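Local coordinates for glutathione S-transferase (Acinetobacter baumannii, PDB 4MP4) that probably catalyses the conjugation of glutathione to electrophilic compounds, as a two-domain member of the glutathione transferase family, at the interface of chains A and B. Coordinates in Å, arbitrary orientation; residue numbers count along the deposited sequence, not the author numbering. Chains: chain A/B, Glutathione S-transferase.

Contact 1: the interface of chains A and B. Residues chain A 69, 71, 76, 80, 83; chain B 95-96, 99.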
# COMPACT_ATOMS: atom_id res chain seq x y z
N PHE A 69 21.62 -4.60 -2.75
CA PHE A 69 20.24 -4.30 -3.12
C PHE A 69 19.59 -3.49 -2.02
O PHE A 69 19.61 -3.90 -0.87
CB PHE A 69 19.49 -5.61 -3.34
CG PHE A 69 18.06 -5.43 -3.74
CD1 PHE A 69 17.74 -4.81 -4.93
CD2 PHE A 69 17.05 -5.91 -2.93
CE1 PHE A 69 16.41 -4.64 -5.30
CE2 PHE A 69 15.73 -5.75 -3.29
CZ PHE A 69 15.41 -5.12 -4.48
N LEU A 71 16.03 -1.35 -0.81
CA LEU A 71 14.60 -1.48 -1.06
C LEU A 71 13.78 -0.66 -0.05
O LEU A 71 14.09 -0.66 1.14
CB LEU A 71 14.22 -2.97 -0.99
CG LEU A 71 12.74 -3.33 -1.12
CD1 LEU A 71 12.20 -3.06 -2.53
CD2 LEU A 71 12.55 -4.78 -0.72
N ALA A 76 6.41 -3.86 0.66
CA ALA A 76 7.33 -4.41 -0.32
C ALA A 76 8.46 -5.12 0.41
O ALA A 76 8.82 -6.25 0.06
CB ALA A 76 7.89 -3.31 -1.21
N TYR A 80 9.34 -9.18 0.43
CA TYR A 80 10.66 -9.57 -0.00
C TYR A 80 11.34 -10.49 1.02
O TYR A 80 12.04 -11.44 0.66
CB TYR A 80 11.48 -8.31 -0.24
CG TYR A 80 12.92 -8.53 -0.51
CD1 TYR A 80 13.33 -9.16 -1.67
CD2 TYR A 80 13.88 -8.10 0.38
CE1 TYR A 80 14.66 -9.37 -1.93
CE2 TYR A 80 15.22 -8.31 0.13
CZ TYR A 80 15.60 -8.94 -1.03
OH TYR A 80 16.94 -9.15 -1.29
N GLU A 83 9.67 -14.01 0.85
CA GLU A 83 10.17 -14.75 -0.30
C GLU A 83 11.58 -15.29 -0.05
O GLU A 83 11.88 -16.41 -0.44
CB GLU A 83 10.11 -13.89 -1.57
CG GLU A 83 8.73 -13.90 -2.22
CD GLU A 83 8.59 -12.91 -3.36
OE1 GLU A 83 9.62 -12.56 -3.97
OE2 GLU A 83 7.45 -12.49 -3.64
N ILE B 95 13.54 -11.96 -8.25
CA ILE B 95 13.05 -11.58 -6.92
C ILE B 95 13.31 -10.10 -6.54
O ILE B 95 12.48 -9.46 -5.90
CB ILE B 95 13.58 -12.53 -5.82
CG1 ILE B 95 12.86 -12.27 -4.49
CG2 ILE B 95 15.09 -12.40 -5.66
CD1 ILE B 95 13.44 -13.00 -3.33
N GLN B 96 14.46 -9.57 -6.94
CA GLN B 96 14.79 -8.19 -6.62
C GLN B 96 13.99 -7.23 -7.50
O GLN B 96 13.53 -6.19 -7.03
CB GLN B 96 16.31 -7.95 -6.75
CG GLN B 96 17.11 -8.84 -5.80
CD GLN B 96 18.55 -8.39 -5.59
OE1 GLN B 96 19.14 -7.68 -6.41
NE2 GLN B 96 19.12 -8.79 -4.45
N ALA B 99 10.57 -7.12 -6.14
CA ALA B 99 10.52 -6.28 -4.94
C ALA B 99 10.47 -4.80 -5.31
O ALA B 99 9.71 -4.04 -4.71
CB ALA B 99 11.71 -6.57 -4.02
O HOH W 1 10.48 -9.95 -3.68
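The side chain of B:Gln96 lies over one face of the A:Phe69 ring, the two side chains passing each other in opposite directions. Its methylene CB sits 3.8 Å from the ring centroid, a CH-pi contact. Further out, the terminal amide stacks over the CB-CG-CD1 side of A:Phe69, its plane turned 18° from the ring, with OE1 near CD1, NE2 near CB, and B:Gln96 CD 3.5 Å from A:Phe69 CG. An extended chain beyond CG lets methylene and amide both cover the ring. Next along the helix, the methyl CB of B:Ala99 packs against A:Leu71 CD1 at 3.8 Å and against A:Tyr80 CD1 at 3.9 Å. The phenol ring of A:Tyr80 crosses B:Ile95 at about a right angle, and B:Ile95 CD1 also meets the aliphatic A:Glu83 CB, 3.9 Å away. A water joins the two sides, 2.8 Å from the carboxylate oxygen A:Glu83 OE1 and 3.0 Å from the backbone carbonyl B:Ile95 O; it lies in the A:Tyr80 ring plane, at its edge. Behind this shell, A:Phe69 CE2 lies over A:Tyr80 toward the rim, which may help orient both rings. The patch joins strand 69-72 and helix 74-84 of one subunit to the start of helix 95-110 of the other, probably helping to hold the dimer together.

Contact 2: the interface of chains A and B. Residues chain A 107, 110-111; chain B 60, 109-110.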
# COMPACT_ATOMS: atom_id res chain seq x y z
N TRP A 107 -5.00 -1.46 3.99
CA TRP A 107 -6.01 -0.56 4.51
C TRP A 107 -5.47 0.35 5.62
O TRP A 107 -5.68 1.57 5.59
CB TRP A 107 -7.19 -1.39 4.98
CG TRP A 107 -8.21 -0.61 5.68
CD1 TRP A 107 -9.03 0.35 5.15
CD2 TRP A 107 -8.53 -0.71 7.07
NE1 TRP A 107 -9.86 0.85 6.14
CE2 TRP A 107 -9.57 0.22 7.31
CE3 TRP A 107 -8.04 -1.48 8.12
CZ2 TRP A 107 -10.12 0.38 8.58
CZ3 TRP A 107 -8.59 -1.31 9.37
CH2 TRP A 107 -9.62 -0.39 9.59
N SER A 110 -3.09 3.02 3.96
CA SER A 110 -3.62 4.02 3.04
C SER A 110 -4.94 4.69 3.42
O SER A 110 -5.19 5.82 3.02
CB SER A 110 -3.79 3.41 1.65
OG SER A 110 -2.51 3.18 1.08
N ASP A 111 -5.79 3.97 4.15
CA ASP A 111 -7.02 4.58 4.66
C ASP A 111 -6.75 5.17 6.04
O ASP A 111 -5.59 5.25 6.48
CB ASP A 111 -8.14 3.55 4.69
CG ASP A 111 -9.49 4.16 5.00
OD1 ASP A 111 -9.63 5.40 4.89
OD2 ASP A 111 -10.42 3.40 5.36
N LYS B 60 -14.56 0.33 0.54
CA LYS B 60 -14.21 0.95 -0.75
C LYS B 60 -13.95 -0.08 -1.86
O LYS B 60 -13.45 -1.18 -1.61
CB LYS B 60 -12.98 1.85 -0.61
CG LYS B 60 -12.89 2.66 0.68
CD LYS B 60 -11.47 3.20 0.90
CE LYS B 60 -10.43 2.06 0.88
NZ LYS B 60 -9.02 2.50 1.21
N ARG B 109 0.68 4.18 -4.72
CA ARG B 109 -0.56 4.12 -3.96
C ARG B 109 -0.66 5.21 -2.89
O ARG B 109 -1.73 5.80 -2.70
CB ARG B 109 -0.70 2.75 -3.31
CG ARG B 109 -1.87 2.64 -2.38
CD ARG B 109 -3.16 2.70 -3.15
NE ARG B 109 -4.31 2.72 -2.26
CZ ARG B 109 -4.82 3.82 -1.74
NH1 ARG B 109 -4.28 5.00 -2.02
NH2 ARG B 109 -5.88 3.76 -0.94
N SER B 110 0.46 5.49 -2.22
CA SER B 110 0.46 6.32 -1.01
C SER B 110 1.09 7.69 -1.15
O SER B 110 0.63 8.63 -0.51
CB SER B 110 1.11 5.56 0.14
OG SER B 110 0.35 4.40 0.44
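A:Ser110 presses its CB against one face of the B:Arg109 guanidinium, 3.3 Å from its plane, out near NH2. This is the close-packed part: A:Ser110 buries 57 Å², and its CB stands 3.6 Å from the guanidinium carbon B:Arg109 CZ. A bend at chi2 (68°) helps bring the arginine's flat head beside the serine, while CG passes next to A:Ser110 OG. That hydroxyl also faces its counterpart B:Ser110 OG at 3.2 Å, a weak hydrogen bond whose direction is not settled. With OG anti to the carbonyl carbon in each serine (chi1 -71° in A:Ser110), the hydroxyls point at each other near the two-fold axis. The other side is looser. B:Lys60 is poorly ordered, and its ammonium NZ stands 4.5 Å from the carboxylate oxygen A:Asp111 OD2, too far for a salt bridge; as modelled, B:Lys60 NZ comes nearest A:Asp111 CB, at 3.7 Å. A:Asp111 is instead held within its own chain, where the indole A:Trp107 NE1 donates to A:Asp111 OD2 at 2.7 Å. This bond uses the anti lone pair, although the acceptor is tilted 27° from the indole plane. The patch mainly brings the ends of the two helices 95-110 together, with B:Lys60 at the margin, and probably adds a modest part to dimer cohesion.

Contact 3: the interface of chains A and B. Residues chain A 99-100, 102-103; chain B 69, 71-72, 76.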
# COMPACT_ATOMS: atom_id res chain seq x y z
N ALA A 99 -4.45 -13.35 2.29
CA ALA A 99 -5.03 -12.29 1.47
C ALA A 99 -5.72 -11.28 2.38
O ALA A 99 -5.50 -10.07 2.25
CB ALA A 99 -6.00 -12.87 0.44
N ARG A 100 -6.51 -11.78 3.33
CA ARG A 100 -7.18 -10.91 4.30
C ARG A 100 -6.12 -10.10 5.08
O ARG A 100 -6.27 -8.89 5.26
CB ARG A 100 -8.11 -11.70 5.23
CG ARG A 100 -8.85 -10.86 6.29
CD ARG A 100 -10.08 -10.08 5.75
NE ARG A 100 -11.19 -10.96 5.38
CZ ARG A 100 -11.67 -11.10 4.14
NH1 ARG A 100 -12.68 -11.93 3.91
NH2 ARG A 100 -11.13 -10.42 3.14
N ARG A 102 -3.08 -9.22 4.04
CA ARG A 102 -2.59 -8.19 3.12
C ARG A 102 -3.60 -7.07 2.95
O ARG A 102 -3.24 -5.91 2.78
CB ARG A 102 -2.23 -8.78 1.76
CG ARG A 102 -0.95 -9.62 1.78
CD ARG A 102 -0.56 -10.04 0.38
NE ARG A 102 0.63 -10.89 0.39
CZ ARG A 102 0.67 -12.14 -0.05
NH1 ARG A 102 -0.40 -12.70 -0.57
NH2 ARG A 102 1.80 -12.82 0.01
N GLN A 103 -4.88 -7.41 3.00
CA GLN A 103 -5.92 -6.40 2.86
C GLN A 103 -5.97 -5.42 4.04
O GLN A 103 -6.01 -4.19 3.84
CB GLN A 103 -7.27 -7.07 2.65
CG GLN A 103 -8.47 -6.19 2.91
CD GLN A 103 -9.74 -7.01 2.98
OE1 GLN A 103 -9.87 -8.01 2.28
NE2 GLN A 103 -10.68 -6.61 3.82
N PHE B 69 -15.33 -16.23 -1.13
CA PHE B 69 -14.40 -15.29 -0.52
C PHE B 69 -14.53 -13.90 -1.12
O PHE B 69 -14.40 -13.74 -2.33
CB PHE B 69 -12.98 -15.82 -0.73
CG PHE B 69 -11.91 -15.03 -0.03
CD1 PHE B 69 -12.03 -14.68 1.30
CD2 PHE B 69 -10.76 -14.66 -0.71
CE1 PHE B 69 -11.04 -13.97 1.94
CE2 PHE B 69 -9.76 -13.96 -0.08
CZ PHE B 69 -9.90 -13.62 1.25
N LEU B 71 -12.80 -10.09 -1.21
CA LEU B 71 -11.51 -9.46 -0.91
C LEU B 71 -11.40 -8.03 -1.47
O LEU B 71 -11.80 -7.77 -2.62
CB LEU B 71 -10.36 -10.33 -1.45
CG LEU B 71 -8.92 -9.84 -1.26
CD1 LEU B 71 -8.51 -9.90 0.21
CD2 LEU B 71 -7.95 -10.64 -2.12
N SER B 72 -10.88 -7.10 -0.66
CA SER B 72 -10.65 -5.73 -1.13
C SER B 72 -9.18 -5.30 -1.04
O SER B 72 -8.32 -6.07 -0.58
CB SER B 72 -11.52 -4.75 -0.35
OG SER B 72 -11.11 -4.74 0.99
N ALA B 76 -3.60 -6.31 -2.52
CA ALA B 76 -3.91 -7.60 -1.92
C ALA B 76 -4.59 -8.52 -2.93
O ALA B 76 -4.28 -9.71 -3.03
CB ALA B 76 -4.78 -7.42 -0.66
O HOH W 2 -3.13 -12.05 -1.28
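The amide oxygen A:Gln103 OE1 accepts hydrogen bonds from donors on opposite faces of its carbonyl plane. One comes across the interface from the backbone B:Ser72 N, 3.2 Å from A:Gln103 OE1, nearly straight at the hydrogen (173°) but standing above the carbonyl plane, not on a lone pair. The other comes from within chain A, where the guanidinium A:Arg100 NH2 lies 2.8 Å from A:Gln103 OE1, bent at the hydrogen (128°). Together they probably restrain rotation of the amide, whose carbon CD also lies close to the hydroxyl B:Ser72 OG. Bends at chi2 and chi3 fold A:Arg100 back toward A:Gln103. The same guanidinium passes alongside B:Phe69 in the opposite direction, its plane 28° from the ring, with A:Arg100 CZ 3.7 Å from the ring carbon B:Phe69 CE1. Apolar contacts fill in around the polar pair: A:Ala99 CB touches B:Leu71 CD1 at 3.9 Å, and B:Ala76 CB rests 3.8 Å from A:Arg102 CB. At the edge of the extended A:Arg102, the oxygen of water 2 lies 2.9 Å from the guanidinium A:Arg102 NH1 and 3.1 Å from the carbonyl B:Ala76 O, bridging the chains. The site seats helix 95-110 against strand 69-72 and helix 74-84 of the other subunit, joining C-terminal to N-terminal domain across the probable dimer.

Helix 95-110 contributes to all three contacts. In contact 1 its first turns come from chain B; in contact 3 the chain A copy supplies a stretch shifted along the same helix. Positions 69, 71, 76 and 99 recur in these two with the chains exchanged, so they are overlapping halves of a two-fold related surface, their C-alpha centres about 21 Å apart. The C-alpha centre of contact 2 is about 13 Å from that of contact 3 and about 21 Å from that of contact 1; there, to one side, the ends of helix 95-110 from both chains meet. This is consistent with the dimer typical of glutathione transferases.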